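Local coordinates for 2-nitropropane dioxygenase (PDB 3BW2), which probably uses a bound flavin mononucleotide and molecular oxygen to oxidise and denitrify alkyl nitronates, such as propionate 3-nitronate, at residues 224-227 against 233-236; 198-203 against 211-216. All coordinates share one frame; numbering follows the deposited sequence.

Interaction 1. Residues 224-227 against 233-236. With FMN (flavin mononucleotide), chain B.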
# COMPACT_ATOMS: atom_id res chain seq x y z
N ALA A 224 14.91 -1.41 7.48
CA ALA A 224 14.85 -1.20 8.92
C ALA A 224 13.39 -1.06 9.32
O ALA A 224 12.97 -1.54 10.38
CB ALA A 224 15.62 0.06 9.31
N ALA A 225 12.61 -0.41 8.46
CA ALA A 225 11.20 -0.21 8.72
C ALA A 225 10.46 -1.54 8.88
O ALA A 225 9.74 -1.73 9.86
CB ALA A 225 10.57 0.61 7.58
N VAL A 226 10.62 -2.45 7.92
CA VAL A 226 9.93 -3.73 8.01
C VAL A 226 10.40 -4.57 9.19
O VAL A 226 9.62 -5.33 9.77
CB VAL A 226 10.05 -4.56 6.70
CG1 VAL A 226 9.41 -3.79 5.55
CG2 VAL A 226 11.51 -4.87 6.40
N LEU A 227 11.68 -4.45 9.54
CA LEU A 227 12.21 -5.20 10.67
C LEU A 227 11.53 -4.70 11.94
O LEU A 227 11.13 -5.49 12.80
CB LEU A 227 13.73 -5.01 10.78
CG LEU A 227 14.57 -5.59 9.63
CD1 LEU A 227 16.05 -5.34 9.90
CD2 LEU A 227 14.30 -7.08 9.50
N ALA A 233 13.23 -10.43 7.56
CA ALA A 233 14.05 -10.03 6.42
C ALA A 233 13.20 -9.29 5.41
O ALA A 233 11.98 -9.26 5.52
CB ALA A 233 14.68 -11.26 5.76
N ALA A 234 13.87 -8.69 4.43
CA ALA A 234 13.19 -7.95 3.38
C ALA A 234 13.55 -8.60 2.05
O ALA A 234 14.71 -8.91 1.81
CB ALA A 234 13.64 -6.49 3.39
N GLN A 235 12.55 -8.81 1.20
CA GLN A 235 12.78 -9.40 -0.11
C GLN A 235 12.60 -8.30 -1.15
O GLN A 235 11.55 -7.65 -1.20
CB GLN A 235 11.80 -10.54 -0.38
CG GLN A 235 11.97 -11.15 -1.75
CD GLN A 235 11.23 -12.46 -1.92
OE1 GLN A 235 11.53 -13.44 -1.24
NE2 GLN A 235 10.26 -12.48 -2.82
N LEU A 236 13.62 -8.10 -1.97
CA LEU A 236 13.62 -7.05 -2.99
C LEU A 236 13.75 -7.59 -4.40
O LEU A 236 14.67 -8.36 -4.71
CB LEU A 236 14.79 -6.09 -2.75
CG LEU A 236 14.86 -5.22 -1.50
CD1 LEU A 236 14.86 -6.06 -0.24
CD2 LEU A 236 16.14 -4.40 -1.59
N1 FMN B . 8.07 -13.73 -7.37
C2 FMN B . 8.12 -15.14 -7.43
O2 FMN B . 7.82 -15.80 -6.44
N3 FMN B . 8.51 -15.78 -8.59
C4 FMN B . 8.88 -15.10 -9.74
O4 FMN B . 9.23 -15.73 -10.76
C4A FMN B . 8.85 -13.68 -9.70
N5 FMN B . 9.24 -12.93 -10.81
C5A FMN B . 9.25 -11.54 -10.79
C6 FMN B . 9.67 -10.82 -11.94
C7 FMN B . 9.71 -9.38 -11.97
C7M FMN B . 10.86 -8.82 -12.85
C8 FMN B . 9.33 -8.73 -10.74
C8M FMN B . 9.92 -7.39 -10.30
C9 FMN B . 8.88 -9.43 -9.58
C9A FMN B . 8.84 -10.85 -9.60
N10 FMN B . 8.43 -11.60 -8.47
C10 FMN B . 8.44 -13.01 -8.50
C1' FMN B . 7.81 -10.90 -7.25
C2' FMN B . 8.92 -10.79 -6.17
O2' FMN B . 8.99 -12.02 -5.46
C3' FMN B . 8.61 -9.67 -5.11
O3' FMN B . 7.35 -10.00 -4.54
C4' FMN B . 8.53 -8.25 -5.69
O4' FMN B . 9.66 -8.07 -6.54
C5' FMN B . 8.56 -7.19 -4.54
O5' FMN B . 8.49 -5.83 -5.06
P FMN B . 9.74 -4.88 -5.52
O1P FMN B . 10.55 -5.54 -4.46
O2P FMN B . 8.71 -3.80 -5.24
O3P FMN B . 9.63 -5.62 -6.84

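Interaction 2. Residues 198-203 against 211-216. With FMN (flavin mononucleotide), chain B.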
# COMPACT_ATOMS: atom_id res chain seq x y z
N SER A 198 0.74 -2.40 6.39
CA SER A 198 -0.46 -2.89 7.04
C SER A 198 -0.48 -4.43 7.00
O SER A 198 -0.76 -5.08 8.00
CB SER A 198 -1.69 -2.31 6.35
OG SER A 198 -2.87 -2.67 7.06
N LEU A 199 -0.17 -4.99 5.84
CA LEU A 199 -0.15 -6.44 5.69
C LEU A 199 0.84 -7.09 6.66
O LEU A 199 0.54 -8.12 7.27
CB LEU A 199 0.21 -6.84 4.25
CG LEU A 199 0.37 -8.35 4.01
CD1 LEU A 199 -0.95 -9.06 4.33
CD2 LEU A 199 0.79 -8.61 2.57
N LEU A 200 2.02 -6.49 6.78
CA LEU A 200 3.04 -7.02 7.67
C LEU A 200 2.56 -7.14 9.11
O LEU A 200 2.73 -8.18 9.75
CB LEU A 200 4.30 -6.15 7.62
CG LEU A 200 5.44 -6.55 8.56
CD1 LEU A 200 5.82 -8.02 8.33
CD2 LEU A 200 6.64 -5.65 8.31
N ALA A 201 1.94 -6.08 9.62
CA ALA A 201 1.43 -6.08 10.99
C ALA A 201 0.36 -7.14 11.18
O ALA A 201 0.34 -7.84 12.20
CB ALA A 201 0.88 -4.70 11.35
N GLN A 202 -0.54 -7.25 10.21
CA GLN A 202 -1.62 -8.23 10.27
C GLN A 202 -1.07 -9.66 10.25
O GLN A 202 -1.50 -10.51 11.04
CB GLN A 202 -2.58 -8.05 9.08
CG GLN A 202 -3.40 -6.76 9.09
CD GLN A 202 -4.32 -6.66 7.88
OE1 GLN A 202 -5.18 -7.51 7.67
NE2 GLN A 202 -4.13 -5.62 7.08
N VAL A 203 -0.13 -9.92 9.35
CA VAL A 203 0.46 -11.25 9.24
C VAL A 203 1.24 -11.60 10.51
O VAL A 203 1.15 -12.72 11.00
CB VAL A 203 1.40 -11.34 8.02
CG1 VAL A 203 2.23 -12.63 8.08
CG2 VAL A 203 0.57 -11.30 6.74
N VAL A 211 8.55 -13.86 9.17
CA VAL A 211 7.95 -13.18 8.04
C VAL A 211 8.97 -12.42 7.21
O VAL A 211 9.81 -11.69 7.75
CB VAL A 211 6.88 -12.16 8.50
CG1 VAL A 211 6.30 -11.42 7.30
CG2 VAL A 211 5.78 -12.88 9.28
N VAL A 212 8.91 -12.60 5.89
CA VAL A 212 9.79 -11.91 4.97
C VAL A 212 8.90 -10.88 4.28
O VAL A 212 7.94 -11.24 3.62
CB VAL A 212 10.39 -12.88 3.93
CG1 VAL A 212 11.24 -12.11 2.92
CG2 VAL A 212 11.25 -13.93 4.64
N ALA A 213 9.22 -9.60 4.46
CA ALA A 213 8.44 -8.52 3.87
C ALA A 213 8.86 -8.23 2.44
O ALA A 213 10.05 -8.14 2.14
CB ALA A 213 8.59 -7.25 4.73
N ALA A 214 7.89 -8.06 1.55
CA ALA A 214 8.17 -7.77 0.15
C ALA A 214 7.21 -6.76 -0.48
O ALA A 214 5.99 -6.81 -0.26
CB ALA A 214 8.13 -9.07 -0.66
N GLY A 215 7.77 -5.85 -1.27
CA GLY A 215 6.96 -4.85 -1.94
C GLY A 215 7.40 -3.40 -1.80
O GLY A 215 7.22 -2.81 -0.74
N GLY A 216 7.98 -2.85 -2.86
CA GLY A 216 8.42 -1.46 -2.84
C GLY A 216 9.67 -1.11 -2.05
O GLY A 216 9.99 0.08 -1.91
N1 FMN B . 8.07 -13.73 -7.37
C2 FMN B . 8.12 -15.14 -7.43
O2 FMN B . 7.82 -15.80 -6.44
N3 FMN B . 8.51 -15.78 -8.59
C4 FMN B . 8.88 -15.10 -9.74
O4 FMN B . 9.23 -15.73 -10.76
C4A FMN B . 8.85 -13.68 -9.70
N5 FMN B . 9.24 -12.93 -10.81
C5A FMN B . 9.25 -11.54 -10.79
C6 FMN B . 9.67 -10.82 -11.94
C7 FMN B . 9.71 -9.38 -11.97
C7M FMN B . 10.86 -8.82 -12.85
C8 FMN B . 9.33 -8.73 -10.74
C8M FMN B . 9.92 -7.39 -10.30
C9 FMN B . 8.88 -9.43 -9.58
C9A FMN B . 8.84 -10.85 -9.60
N10 FMN B . 8.43 -11.60 -8.47
C10 FMN B . 8.44 -13.01 -8.50
C1' FMN B . 7.81 -10.90 -7.25
C2' FMN B . 8.92 -10.79 -6.17
O2' FMN B . 8.99 -12.02 -5.46
C3' FMN B . 8.61 -9.67 -5.11
O3' FMN B . 7.35 -10.00 -4.54
C4' FMN B . 8.53 -8.25 -5.69
O4' FMN B . 9.66 -8.07 -6.54
C5' FMN B . 8.56 -7.19 -4.54
O5' FMN B . 8.49 -5.83 -5.06
P FMN B . 9.74 -4.88 -5.52
O1P FMN B . 10.55 -5.54 -4.46
O2P FMN B . 8.71 -3.80 -5.24
O3P FMN B . 9.63 -5.62 -6.84

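Interaction 1. Residues 224-227 against 233-236
V226 and L227, near the end of helix 220-228, lie beside the start of strand 233-236, the register running in opposite senses, the CA of V226 lying 7.1 Å from the CA of A234 and the CA of L227 6.7 Å from the CA of A233. No hydrogen bond spans the two segments, and with 105 Å² buried in all, this small interface depends on a few methyl groups. V226 turns one branch to the strand: with CG1 anti to the carbonyl carbon (chi1 -62°), CG2 falls between the backbone N and the carbonyl carbon, and it meets the CB of A234 at 4.0 Å, methyl against methyl. The other half of the contact is made by L227. Its CD1 continues the chain in an extended path (chi2 -179°), while CD2 bends off to the strand and comes to 4.0 Å from the backbone N of A233. A233 therefore contributes its main chain, for its own CB points away from the helix. Beyond A234 the strand serves the cofactor. The long, extended side chain of Q235, a residue that binds FMN, carries its NE2 to 3.0 Å from O2' of the ribityl chain, and the CA of L236 passes 3.7 Å from the phosphate oxygen O1P. The strand is thus packed against a helix at one end and meets FMN at the other. It is bonded through its backbone to strands 13-15 and 211-214 on its two flanks, while helix 333-350 packs on A224, L227 and L236, and L197 of the second subunit reaches A225 and V226.

Interaction 2. Residues 198-203 against 211-216
V211 presents a two-pronged bump to helix 196-206, and L200 and V203, three residues apart on that helix, form the shallow hollow that receives it. One prong, CG1 of V211, presses on CD1 of L200 at 3.6 Å. The other, CG2 of V211, rests on CG1 of V203 at 3.8 Å, so one valine touches both walls. L200 is the larger bump. With CG anti to the backbone N (chi1 177°), its forked end is carried to the strand although its first bond does not point there; CD2 lies over A213, 4.4 Å from CB, where the alanine makes a dip in the strand surface. V226 of the following helix packs on both L200 and A213 and fills in that side. This is the wall of a TIM barrel, in which an outer helix covers a strand of the central barrel and runs nearly antiparallel to it: the segment axes approach to 9.5 Å with 168° between their directions. V212 points the other way, and the strand ends at the cofactor. There the chain bends through G215 and G216. G216 has a positive phi, which favours glycine; at G215 a CB would press on the carbonyl O of A214. The bare backbone comes close to FMN: the CA of G215 is 3.6 Å from O5', and the N-H of G216 donates to phosphate oxygen O2P at 2.7 Å (158° at the hydrogen). On the helix, NE2 of Q202 donates back one turn to OG of S198 at 3.2 Å, close to its own amide plane.

Overall arrangement
Interaction 2 comes first along the chain and interaction 1 directly after it, in the last part of the TIM barrel, their centres about 9 Å apart. Strands 211-214 and 233-236 are parallel neighbours, and helix 220-228 links them in a beta-alpha-beta crossover. A213 of interaction 2 makes the join: probable hydrogen bonds connect its O to Q235 N (2.7 Å) and its N to A233 O (3.0 Å). Helix packing on the outside of the barrel thus continues directly into the cofactor site, because both strands lead at their C-terminal ends to FMN, where G216, G237 and T238 bind it. Both contacts also touch the second subunit.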